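Local coordinates for protein major allergen Dau c 1 (Daucus carota, PDB 2WQL) that probably binds hydrophobic or hormone-like plant ligands in an internal cavity as a pathogenesis-related protein of plant defence, and acts as a major food allergen, at residues Ile133-Ala136 / Asp137-Thr141. The protein carries 4 engineered substitutions. Numbering follows the deposited sequence.
Sequences IKFA and DAQNT. With P4C (O-acetaldehydyl-hexaethylene glycol), chain E.
Ile133 opens this example of how an alpha-helix turns different side chains to different neighbours: its carbonyl O accepts the backbone N of Asp137 at 3.0 Å, while its CG2 stands 4.3 Å from Asp137 OD2. That carboxylate is hydrogen-bonded by OD2 to His6 NE2, tying the helix to strand 5-12. One residue on, Lys134 O takes the N-H of Ala138, and both residues pack against a second subunit, on its Ile152 and Ala149 respectively. Phe135 O receives Gln139 N at 3.0 Å, and the two side chains run alongside each other, both with CG anti to the backbone N. Gln139 bends at chi2 (144°), bringing OE1 3.6 Å from Phe135 CZ and NE2 3.7 Å from Phe135 CE2, with the amide and ring planes 69° apart. The contact is van der Waals in character, and Pro63 and Ile64 also touch the Phe135 side chain. Ala136 completes the turn: its O accepts Asn140 N at 2.9 Å. The Asn140 amide lies beside that oxygen, ND2 3.1 Å from Ala136 O but at an angle too poor for a hydrogen bond; Asn140 CG lies 3.7 Å from C9 of the bound glycol. Successive i+4 to i backbone bonds are those of an alpha-helix, here the long C-terminal helix of the Bet v 1 fold, which runs alongside the antiparallel sheet and presents Asn140 to the ligand pocket.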
# COMPACT_ATOMS: atom_id res chain seq x y z
N ILE A 133 -0.26 19.57 15.62
CA ILE A 133 0.23 18.98 14.38
C ILE A 133 -0.95 18.48 13.52
O ILE A 133 -1.00 18.69 12.31
CB ILE A 133 1.25 17.85 14.66
CG1 ILE A 133 2.49 18.42 15.35
CG2 ILE A 133 1.66 17.14 13.37
CD1 ILE A 133 3.40 17.37 16.02
N LYS A 134 -1.90 17.81 14.16
CA LYS A 134 -3.11 17.37 13.46
C LYS A 134 -3.90 18.54 12.88
O LYS A 134 -4.45 18.44 11.78
CB LYS A 134 -4.02 16.56 14.38
CG LYS A 134 -3.56 15.14 14.69
CD LYS A 134 -4.47 14.57 15.82
CE LYS A 134 -4.12 13.12 16.20
NZ LYS A 134 -5.06 12.58 17.23
N PHE A 135 -3.96 19.64 13.62
CA PHE A 135 -4.65 20.84 13.15
C PHE A 135 -4.01 21.35 11.87
O PHE A 135 -4.71 21.62 10.89
CB PHE A 135 -4.59 21.96 14.20
CG PHE A 135 -5.25 23.22 13.75
CD1 PHE A 135 -6.63 23.37 13.86
CD2 PHE A 135 -4.52 24.25 13.19
CE1 PHE A 135 -7.26 24.52 13.43
CE2 PHE A 135 -5.14 25.41 12.76
CZ PHE A 135 -6.51 25.55 12.88
N ALA A 136 -2.70 21.47 11.88
CA ALA A 136 -1.94 21.92 10.71
C ALA A 136 -2.20 21.01 9.52
O ALA A 136 -2.44 21.50 8.43
CB ALA A 136 -0.46 21.98 11.03
N ASP A 137 -2.19 19.70 9.74
CA ASP A 137 -2.46 18.73 8.67
C ASP A 137 -3.84 18.88 8.04
O ASP A 137 -4.00 18.81 6.82
CB ASP A 137 -2.32 17.29 9.20
CG ASP A 137 -0.87 16.88 9.42
OD1 ASP A 137 0.06 17.64 9.00
OD2 ASP A 137 -0.68 15.78 10.00
N ALA A 138 -4.84 19.09 8.89
CA ALA A 138 -6.21 19.27 8.43
C ALA A 138 -6.31 20.52 7.57
O ALA A 138 -6.91 20.50 6.50
CB ALA A 138 -7.15 19.37 9.58
N GLN A 139 -5.69 21.60 8.04
CA GLN A 139 -5.83 22.88 7.39
C GLN A 139 -5.05 22.92 6.07
O GLN A 139 -5.51 23.50 5.08
CB GLN A 139 -5.40 23.97 8.35
CG GLN A 139 -5.63 25.36 7.85
CD GLN A 139 -6.02 26.30 8.96
OE1 GLN A 139 -7.19 26.31 9.38
NE2 GLN A 139 -5.06 27.11 9.44
N ASN A 140 -3.88 22.30 6.06
CA ASN A 140 -3.06 22.24 4.85
C ASN A 140 -3.72 21.36 3.79
O ASN A 140 -3.64 21.64 2.60
CB ASN A 140 -1.65 21.74 5.18
CG ASN A 140 -0.78 22.82 5.81
OD1 ASN A 140 -0.80 23.97 5.41
ND2 ASN A 140 -0.02 22.45 6.83
N THR A 141 -4.37 20.29 4.24
CA THR A 141 -5.10 19.42 3.35
C THR A 141 -6.31 20.16 2.77
O THR A 141 -6.57 20.08 1.60
CB THR A 141 -5.53 18.11 4.06
OG1 THR A 141 -4.37 17.47 4.60
CG2 THR A 141 -6.23 17.17 3.10
O1 P4C E . 3.42 27.88 -1.41
C2 P4C E . 3.46 27.29 -0.33
C3 P4C E . 3.58 25.78 -0.24
O4 P4C E . 3.68 25.42 1.15
C5 P4C E . 4.22 24.12 1.46
C6 P4C E . 4.71 24.13 2.92
O7 P4C E . 3.72 23.62 3.80
C8 P4C E . 3.52 22.19 3.73
C9 P4C E . 2.04 21.76 3.59
O10 P4C E . 1.80 21.14 2.30
C11 P4C E . 0.42 21.17 1.87
C12 P4C E . 0.21 22.13 0.71
O13 P4C E . -0.72 23.16 1.07
C14 P4C E . -1.04 24.09 0.02
C15 P4C E . -0.00 25.20 -0.07
O16 P4C E . -0.48 26.40 0.54
C17 P4C E . 0.56 27.25 1.09
C18 P4C E . 0.07 27.98 2.36
O19 P4C E . 1.15 28.38 3.24
C20 P4C E . 1.28 27.61 4.45
C21 P4C E . 2.75 27.57 4.91
O22 P4C E . 3.27 26.24 5.16